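Local coordinates for YfkN protein (Bacillus subtilis subsp. subtilis, PDB 3GVE) that belongs to the calcineurin-like phosphoesterase family and holds a manganese and a magnesium ion at a two-metal site, at residues P145-K151 with K162-I168; Q190-E194 with S225-A231; S94-L99 with T323-I328. All coordinates share one frame. Where two conformers were deposited one is given. Residue numbers count along the deposited sequence, not the author numbering.

Contact 1: P145-K151 with K162-I168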
loop_
_atom_site.group_PDB
_atom_site.type_symbol
_atom_site.label_atom_id
_atom_site.label_comp_id
_atom_site.label_asym_id
_atom_site.label_seq_id
_atom_site.Cartn_x
_atom_site.Cartn_y
_atom_site.Cartn_z
ATOM N N PRO A 145 13.555 -1.621 -27.475
ATOM C CA PRO A 145 14.036 -0.387 -26.844
ATOM C C PRO A 145 13.186 0.840 -27.105
ATOM O O PRO A 145 13.107 1.732 -26.193
ATOM C CB PRO A 145 15.463 -0.227 -27.355
ATOM C CG PRO A 145 15.396 -0.842 -28.713
ATOM C CD PRO A 145 14.466 -2.088 -28.547
ATOM N N TYR A 146 12.538 0.890 -28.246
ATOM C CA TYR A 146 11.698 2.007 -28.617
ATOM C C TYR A 146 10.906 1.527 -29.817
ATOM O O TYR A 146 11.242 0.497 -30.376
ATOM C CB TYR A 146 12.544 3.243 -28.967
ATOM C CG TYR A 146 13.348 3.089 -30.243
ATOM C CD1 TYR A 146 12.774 3.333 -31.474
ATOM C CD2 TYR A 146 14.676 2.692 -30.213
ATOM C CE1 TYR A 146 13.496 3.187 -32.655
ATOM C CE2 TYR A 146 15.402 2.544 -31.394
ATOM C CZ TYR A 146 14.800 2.795 -32.602
ATOM O OH TYR A 146 15.510 2.645 -33.776
ATOM N N VAL A 147 9.884 2.314 -30.141
ATOM C CA VAL A 147 9.092 2.060 -31.391
ATOM C C VAL A 147 8.790 3.410 -31.956
ATOM O O VAL A 147 8.676 4.406 -31.222
ATOM C CB VAL A 147 7.832 1.221 -31.110
ATOM C CG1 VAL A 147 8.173 -0.148 -30.589
ATOM C CG2 VAL A 147 6.884 1.969 -30.267
ATOM N N ILE A 148 8.659 3.445 -33.220
ATOM C CA ILE A 148 8.214 4.616 -33.971
ATOM C C ILE A 148 7.035 4.246 -34.864
ATOM O O ILE A 148 7.116 3.305 -35.623
ATOM C CB ILE A 148 9.365 5.200 -34.829
ATOM C CG1 ILE A 148 10.527 5.615 -33.944
ATOM C CG2 ILE A 148 8.896 6.392 -35.630
ATOM C CD1 ILE A 148 11.813 5.852 -34.717
ATOM N N ASN A 149 5.943 4.991 -34.738
ATOM C CA ASN A 149 4.728 4.779 -35.519
ATOM C C ASN A 149 4.436 6.037 -36.305
ATOM O O ASN A 149 4.416 7.119 -35.756
ATOM C CB ASN A 149 3.524 4.508 -34.617
ATOM C CG ASN A 149 3.700 3.313 -33.748
ATOM O OD1 ASN A 149 4.248 2.323 -34.168
ATOM N ND2 ASN A 149 3.229 3.407 -32.516
ATOM N N GLU A 150 4.221 5.881 -37.601
ATOM C CA GLU A 150 3.807 7.000 -38.414
ATOM C C GLU A 150 2.302 7.174 -38.243
ATOM O O GLU A 150 1.530 6.296 -38.571
ATOM C CB GLU A 150 4.162 6.787 -39.879
ATOM C CG GLU A 150 3.864 8.016 -40.724
ATOM C CD GLU A 150 4.313 7.858 -42.160
ATOM O OE1 GLU A 150 5.144 8.658 -42.601
ATOM O OE2 GLU A 150 3.818 6.942 -42.828
ATOM N N LYS A 151 1.917 8.317 -37.697
ATOM C CA LYS A 151 0.526 8.632 -37.423
ATOM C C LYS A 151 -0.008 9.641 -38.437
ATOM O O LYS A 151 0.688 10.578 -38.773
ATOM C CB LYS A 151 0.406 9.250 -36.019
ATOM C CG LYS A 151 0.983 8.423 -34.896
ATOM C CD LYS A 151 0.426 7.030 -34.914
ATOM C CE LYS A 151 -0.885 6.961 -34.227
ATOM N NZ LYS A 151 -1.348 5.549 -34.233
ATOM N N LYS A 162 1.392 13.552 -41.675
ATOM C CA LYS A 162 2.063 12.350 -41.209
ATOM C C LYS A 162 3.156 12.755 -40.248
ATOM O O LYS A 162 4.036 13.501 -40.595
ATOM C CB LYS A 162 2.620 11.578 -42.394
ATOM C CG LYS A 162 1.497 11.028 -43.236
ATOM C CD LYS A 162 1.957 10.021 -44.206
ATOM C CE LYS A 162 0.836 9.061 -44.493
ATOM N NZ LYS A 162 -0.251 9.730 -45.226
ATOM N N VAL A 163 3.047 12.258 -39.022
ATOM C CA VAL A 163 3.979 12.557 -37.944
ATOM C C VAL A 163 4.465 11.244 -37.325
ATOM O O VAL A 163 3.665 10.414 -36.944
ATOM C CB VAL A 163 3.306 13.436 -36.862
ATOM C CG1 VAL A 163 4.287 13.769 -35.733
ATOM C CG2 VAL A 163 2.742 14.710 -37.501
ATOM N N LYS A 164 5.777 11.059 -37.263
ATOM C CA LYS A 164 6.336 9.804 -36.684
ATOM C C LYS A 164 6.552 10.024 -35.183
ATOM O O LYS A 164 7.277 10.891 -34.777
ATOM C CB LYS A 164 7.603 9.447 -37.355
ATOM C CG LYS A 164 7.451 8.702 -38.645
ATOM C CD LYS A 164 8.826 8.347 -39.298
ATOM C CE LYS A 164 8.585 7.806 -40.738
ATOM N NZ LYS A 164 9.790 7.034 -41.087
ATOM N N VAL A 165 5.798 9.249 -34.411
ATOM C CA VAL A 165 5.854 9.308 -32.941
ATOM C C VAL A 165 6.637 8.128 -32.440
ATOM O O VAL A 165 6.333 6.961 -32.763
ATOM C CB VAL A 165 4.437 9.287 -32.355
ATOM C CG1 VAL A 165 4.434 9.427 -30.820
ATOM C CG2 VAL A 165 3.633 10.473 -32.945
ATOM N N GLY A 166 7.610 8.402 -31.618
ATOM C CA GLY A 166 8.430 7.397 -30.975
ATOM C C GLY A 166 8.144 7.245 -29.491
ATOM O O GLY A 166 7.859 8.268 -28.826
ATOM N N TYR A 167 8.214 6.046 -28.970
ATOM C CA TYR A 167 8.089 5.833 -27.545
ATOM C C TYR A 167 9.358 5.153 -27.076
ATOM O O TYR A 167 9.821 4.210 -27.691
ATOM C CB TYR A 167 6.899 4.929 -27.244
ATOM C CG TYR A 167 5.572 5.414 -27.803
ATOM C CD1 TYR A 167 4.736 6.247 -27.074
ATOM C CD2 TYR A 167 5.155 5.013 -29.066
ATOM C CE1 TYR A 167 3.524 6.676 -27.601
ATOM C CE2 TYR A 167 3.945 5.427 -29.588
ATOM C CZ TYR A 167 3.134 6.254 -28.853
ATOM O OH TYR A 167 1.927 6.655 -29.385
ATOM N N ILE A 168 9.874 5.629 -25.957
ATOM C CA ILE A 168 11.016 5.020 -25.288
ATOM C C ILE A 168 10.668 4.897 -23.811
ATOM O O ILE A 168 9.983 5.738 -23.269
ATOM C CB ILE A 168 12.310 5.867 -25.487
ATOM C CG1 ILE A 168 13.537 5.163 -24.884
ATOM C CG2 ILE A 168 12.151 7.295 -24.928
ATOM C CD1 ILE A 168 14.893 5.804 -25.289
#

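Contact 2: Q190-E194 with S225-A231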
loop_
_atom_site.group_PDB
_atom_site.type_symbol
_atom_site.label_atom_id
_atom_site.label_comp_id
_atom_site.label_asym_id
_atom_site.label_seq_id
_atom_site.Cartn_x
_atom_site.Cartn_y
_atom_site.Cartn_z
ATOM N N GLN A 190 21.237 -0.221 -17.308
ATOM C CA GLN A 190 21.954 0.982 -17.632
ATOM C C GLN A 190 21.284 2.190 -16.974
ATOM O O GLN A 190 20.061 2.251 -16.839
ATOM C CB GLN A 190 21.985 1.123 -19.152
ATOM C CG GLN A 190 22.729 2.329 -19.693
ATOM C CD GLN A 190 22.650 2.423 -21.202
ATOM O OE1 GLN A 190 21.719 1.926 -21.815
ATOM N NE2 GLN A 190 23.625 3.093 -21.803
ATOM N N ASP A 191 22.115 3.138 -16.564
ATOM C CA ASP A 191 21.646 4.417 -16.050
ATOM C C ASP A 191 20.591 4.997 -16.983
ATOM O O ASP A 191 20.726 4.956 -18.188
ATOM C CB ASP A 191 22.819 5.400 -15.930
ATOM C CG ASP A 191 22.367 6.824 -15.663
ATOM O OD1 ASP A 191 21.912 7.064 -14.549
ATOM O OD2 ASP A 191 22.457 7.666 -16.559
ATOM N N ILE A 192 19.547 5.563 -16.382
ATOM C CA ILE A 192 18.445 6.132 -17.145
ATOM C C ILE A 192 18.873 7.196 -18.174
ATOM O O ILE A 192 18.577 7.047 -19.348
ATOM C CB ILE A 192 17.331 6.639 -16.210
ATOM C CG1 ILE A 192 16.670 5.440 -15.535
ATOM C CG2 ILE A 192 16.293 7.457 -16.989
ATOM C CD1 ILE A 192 15.749 5.813 -14.388
ATOM N N VAL A 193 19.578 8.251 -17.736
ATOM C CA VAL A 193 20.035 9.302 -18.661
ATOM C C VAL A 193 20.955 8.758 -19.758
ATOM O O VAL A 193 20.836 9.109 -20.929
ATOM C CB VAL A 193 20.675 10.460 -17.860
ATOM C CG1 VAL A 193 21.470 11.418 -18.721
ATOM C CG2 VAL A 193 19.637 11.182 -16.989
ATOM N N GLU A 194 21.887 7.887 -19.362
ATOM C CA GLU A 194 22.829 7.304 -20.323
ATOM C C GLU A 194 22.113 6.433 -21.347
ATOM O O GLU A 194 22.367 6.553 -22.516
ATOM C CB GLU A 194 23.915 6.480 -19.626
ATOM C CG GLU A 194 24.928 7.295 -18.866
ATOM C CD GLU A 194 25.861 6.442 -18.036
ATOM O OE1 GLU A 194 25.978 5.236 -18.311
ATOM O OE2 GLU A 194 26.472 6.982 -17.099
ATOM N N SER A 225 23.327 12.341 -10.094
ATOM C CA SER A 225 24.290 11.680 -10.956
ATOM C C SER A 225 23.790 10.332 -11.428
ATOM O O SER A 225 22.665 9.950 -11.195
ATOM C CB SER A 225 25.613 11.523 -10.213
ATOM O OG SER A 225 26.244 12.775 -10.135
ATOM N N SER A 226 24.636 9.604 -12.130
ATOM C CA SER A 226 24.196 8.350 -12.734
ATOM C C SER A 226 23.746 7.323 -11.692
ATOM O O SER A 226 24.285 7.279 -10.600
ATOM C CB SER A 226 25.314 7.768 -13.607
ATOM O OG SER A 226 26.504 7.629 -12.874
ATOM N N GLY A 227 22.757 6.515 -12.040
ATOM C CA GLY A 227 22.271 5.464 -11.167
ATOM C C GLY A 227 21.108 5.888 -10.291
ATOM O O GLY A 227 20.599 5.099 -9.506
ATOM N N ALA A 228 20.707 7.153 -10.406
ATOM C CA ALA A 228 19.606 7.689 -9.602
ATOM C C ALA A 228 18.292 6.947 -9.837
ATOM O O ALA A 228 17.945 6.612 -10.959
ATOM C CB ALA A 228 19.424 9.152 -9.880
ATOM N N GLU A 229 17.578 6.715 -8.745
ATOM C CA GLU A 229 16.279 6.062 -8.772
ATOM C C GLU A 229 15.201 6.930 -9.420
ATOM O O GLU A 229 14.371 6.426 -10.171
ATOM C CB GLU A 229 15.874 5.709 -7.336
ATOM C CG GLU A 229 14.540 4.964 -7.208
ATOM C CD GLU A 229 14.227 4.501 -5.791
ATOM O OE1 GLU A 229 15.151 4.464 -4.962
ATOM O OE2 GLU A 229 13.070 4.174 -5.515
ATOM N N ASN A 230 15.221 8.224 -9.093
ATOM C CA ASN A 230 14.204 9.187 -9.507
ATOM C C ASN A 230 14.844 10.278 -10.361
ATOM O O ASN A 230 15.284 11.287 -9.863
ATOM C CB ASN A 230 13.490 9.747 -8.264
ATOM C CG ASN A 230 12.609 8.698 -7.603
ATOM O OD1 ASN A 230 11.706 8.166 -8.221
ATOM N ND2 ASN A 230 12.881 8.399 -6.341
ATOM N N ALA A 231 14.871 10.027 -11.656
ATOM C CA ALA A 231 15.752 10.719 -12.578
ATOM C C ALA A 231 15.098 11.675 -13.568
ATOM O O ALA A 231 15.756 12.107 -14.485
ATOM C CB ALA A 231 16.598 9.678 -13.355
HETATM O O HOH W 1 19.412 5.930 -13.443
#

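Contact 3: S94-L99 with T323-I328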
loop_
_atom_site.group_PDB
_atom_site.type_symbol
_atom_site.label_atom_id
_atom_site.label_comp_id
_atom_site.label_asym_id
_atom_site.label_seq_id
_atom_site.Cartn_x
_atom_site.Cartn_y
_atom_site.Cartn_z
ATOM N N SER A 94 -5.463 -7.705 -21.470
ATOM C CA SER A 94 -6.767 -7.667 -22.205
ATOM C C SER A 94 -7.512 -6.386 -21.992
ATOM O O SER A 94 -8.123 -5.878 -22.935
ATOM C CB SER A 94 -7.653 -8.827 -21.814
ATOM O OG SER A 94 -7.007 -10.072 -22.017
ATOM N N VAL A 95 -7.485 -5.855 -20.770
ATOM C CA VAL A 95 -8.134 -4.553 -20.521
ATOM C C VAL A 95 -7.461 -3.420 -21.307
ATOM O O VAL A 95 -8.085 -2.578 -21.927
ATOM C CB VAL A 95 -8.151 -4.202 -19.003
ATOM C CG1 VAL A 95 -8.675 -2.833 -18.762
ATOM C CG2 VAL A 95 -9.046 -5.236 -18.250
HETATM N N MSE A 96 -6.130 -3.413 -21.276
HETATM C CA MSE A 96 -5.336 -2.395 -21.985
HETATM C C MSE A 96 -5.570 -2.442 -23.513
HETATM O O MSE A 96 -5.629 -1.439 -24.175
HETATM C CB MSE A 96 -3.828 -2.538 -21.685
HETATM C CG MSE A 96 -3.461 -2.671 -20.196
HETATM SE SE MSE A 96 -4.253 -1.357 -18.983
HETATM C CE MSE A 96 -2.886 0.050 -19.111
ATOM N N ASN A 97 -5.753 -3.651 -24.029
ATOM C CA ASN A 97 -6.013 -3.915 -25.429
ATOM C C ASN A 97 -7.406 -3.339 -25.760
ATOM O O ASN A 97 -7.622 -2.675 -26.757
ATOM C CB ASN A 97 -5.970 -5.408 -25.754
ATOM C CG ASN A 97 -4.528 -5.948 -25.863
ATOM O OD1 ASN A 97 -3.559 -5.184 -25.937
ATOM N ND2 ASN A 97 -4.421 -7.249 -25.910
ATOM N N ALA A 98 -8.354 -3.608 -24.868
ATOM C CA ALA A 98 -9.735 -3.162 -25.060
ATOM C C ALA A 98 -9.846 -1.640 -25.031
ATOM O O ALA A 98 -10.661 -1.074 -25.721
ATOM C CB ALA A 98 -10.659 -3.796 -24.027
ATOM N N LEU A 99 -9.014 -0.989 -24.228
ATOM C CA LEU A 99 -8.963 0.478 -24.142
ATOM C C LEU A 99 -8.083 1.093 -25.238
ATOM O O LEU A 99 -7.937 2.302 -25.324
ATOM C CB LEU A 99 -8.442 0.913 -22.771
ATOM C CG LEU A 99 -9.352 0.656 -21.569
ATOM C CD1 LEU A 99 -8.675 1.042 -20.266
ATOM C CD2 LEU A 99 -10.658 1.436 -21.739
ATOM N N THR A 323 -16.276 -0.856 -20.750
ATOM C CA THR A 323 -15.341 -1.649 -21.508
ATOM C C THR A 323 -14.406 -2.360 -20.502
ATOM O O THR A 323 -14.042 -3.515 -20.687
ATOM C CB THR A 323 -14.530 -0.793 -22.489
ATOM O OG1 THR A 323 -15.420 -0.234 -23.464
ATOM C CG2 THR A 323 -13.397 -1.567 -23.241
ATOM N N VAL A 324 -14.014 -1.637 -19.458
ATOM C CA VAL A 324 -13.179 -2.230 -18.421
ATOM C C VAL A 324 -13.923 -3.339 -17.699
ATOM O O VAL A 324 -13.426 -4.430 -17.590
ATOM C CB VAL A 324 -12.663 -1.185 -17.409
ATOM C CG1 VAL A 324 -11.893 -1.881 -16.292
ATOM C CG2 VAL A 324 -11.758 -0.173 -18.138
ATOM N N THR A 325 -15.126 -3.037 -17.220
ATOM C CA THR A 325 -15.893 -4.008 -16.464
ATOM C C THR A 325 -16.162 -5.267 -17.267
ATOM O O THR A 325 -15.951 -6.353 -16.778
ATOM C CB THR A 325 -17.221 -3.415 -15.942
ATOM O OG1 THR A 325 -16.932 -2.276 -15.140
ATOM C CG2 THR A 325 -17.968 -4.418 -15.097
ATOM N N ASN A 326 -16.622 -5.104 -18.501
ATOM C CA ASN A 326 -16.948 -6.253 -19.331
ATOM C C ASN A 326 -15.720 -7.126 -19.603
ATOM O O ASN A 326 -15.786 -8.334 -19.607
ATOM C CB ASN A 326 -17.573 -5.811 -20.662
ATOM C CG ASN A 326 -19.010 -5.330 -20.516
ATOM O OD1 ASN A 326 -19.619 -5.493 -19.477
ATOM N ND2 ASN A 326 -19.534 -4.722 -21.557
ATOM N N THR A 327 -14.589 -6.481 -19.829
ATOM C CA THR A 327 -13.381 -7.195 -20.177
ATOM C C THR A 327 -12.817 -7.984 -18.996
ATOM O O THR A 327 -12.434 -9.113 -19.139
ATOM C CB THR A 327 -12.330 -6.220 -20.744
ATOM O OG1 THR A 327 -12.897 -5.541 -21.865
ATOM C CG2 THR A 327 -11.103 -6.965 -21.218
ATOM N N ILE A 328 -12.802 -7.369 -17.826
ATOM C CA ILE A 328 -12.170 -7.970 -16.653
ATOM C C ILE A 328 -13.106 -8.780 -15.746
ATOM O O ILE A 328 -12.650 -9.452 -14.877
ATOM C CB ILE A 328 -11.468 -6.872 -15.797
ATOM C CG1 ILE A 328 -10.365 -7.481 -14.926
ATOM C CG2 ILE A 328 -12.498 -6.103 -14.959
ATOM C CD1 ILE A 328 -9.189 -8.051 -15.722
#

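Contact 1: P145-K151 with K162-I168
This is an antiparallel beta hairpin of strands 146-154 and 160-170, meeting at 159° between the short segments. K162 opens 162-168, its CD 3.8 Å from E150 CD, the carboxylate carbon. V163 pairs with K151: V163 N donates to K151 O at 2.9 Å, and K151 N donates to V163 O at 2.8 Å. K164 faces E150 in a non-hydrogen-bonded pair, and its CB rests 3.7 Å from CG2 of I148. On its other edge the backbone of K164 bonds to D209 and V210, the latter on strand 210-215. V165 N donates to N149 O at 2.9 Å, and N149 N donates to V165 O at 2.8 Å. G166 sits opposite I148, CA to CA 4.1 Å; an ideal CB would come within 3.5 Å of I148 CG1. Y167 N donates to V147 O at 2.8 Å. The Y167 ring meets V147 with its edge, CD2 to CG2 3.7 Å. K151, V165 and Y167 share the face packed on strand 57-61 of the other sheet, so the hairpin joins the two sheets. I168 and Y146 turn to the opposite face, where helix 192-205 lies. Y146 CB and I168 CB are 4.4 Å apart.

Contact 2: Q190-E194 with S225-A231
D191 decides this contact by its side-chain conformation. It is the N-cap of helix 192-205, and chi1 in the t well (169°) with chi2 at 71° splits the carboxylate between two tasks. D191 OD2 turns back to the helix and accepts from E194 N at 2.9 Å. D191 OD1 reaches across and accepts from G227 N at 2.7 Å. G227 belongs to the type II beta turn S225-A228. Its positive phi of 93° suits glycine, since a CB would jam against the carbonyl O of S226. A water adds a second link: it donates to D191 OD1 and to A228 O and accepts from I192 N, each at 3.0 Å. I192, in its mt rotamer, extends CD1 to 4.1 Å from CB of A231, the N-cap of helix 232-238. I192 also touches L235 of that helix. E194, with chi1 m, brings OE2 to 3.8 Å from CB of S226. E229 points its CB away from this junction, and its OE2 accepts from H249, a magnesium ligand. One carboxylate thus caps a helix and fixes a turn. The amides at the helix start have no acceptor within the helix, and here the carboxylate and the water meet that need.

Contact 3: S94-L99 with T323-I328
T327 is the central bump. T327 CG2 drops into a shallow hollow on helix 91-98, lying 3.6 Å from S94 O, 3.8 Å from V95 N and 4.0 Å from S94 CB. The facing bump is A98. The small A98 CB fits between two threonines one turn apart, 3.6 Å from T323 CG2 and 3.6 Å from T327 OG1. Nearly one turn before A98, V95 fits between V324 and I328: V95 CG1 lies 4.1 Å from V324 CG2, and V95 CG2 lies 3.8 Å from I328 CD1. The pair is a roughly antiparallel helix packing, with 142° between segment directions and 9.2 Å between axes. It lays the C-terminal helix 322-340 against helix 91-98. Helix 40-53 lines the buried side, where L40 meets V95, and A41 and A44 meet V324. V324 CG2 in turn also packs against L99, 3.9 Å from its CD1. The L99 side chain bends toward the partner helix, and its CD2 comes 4.3 Å from T323 CG2. No hydrogen bond crosses between the segments. The T327 hydroxyl instead donates within its own helix, OG1 to T323 O at 2.6 Å.

Contacts 1 and 2 follow each other along the chain, and both are nested inside the long loop that contact 3 closes. Helix 192-205 joins the first two: it starts in contact 2 and then lies on one face of the hairpin of contact 1. Their centres are 23 Å apart, with nearest atoms about 7 Å apart. The centre of contact 3 is 24 Å from that of contact 1, with nearest atoms about 12 Å apart. It is 34 Å from that of contact 2, on the opposite side of the chain's centre. Contact 2 reaches toward the metal site: the E229 side chain is about 7 Å from the magnesium ion, and E229 bonds to its ligand H249.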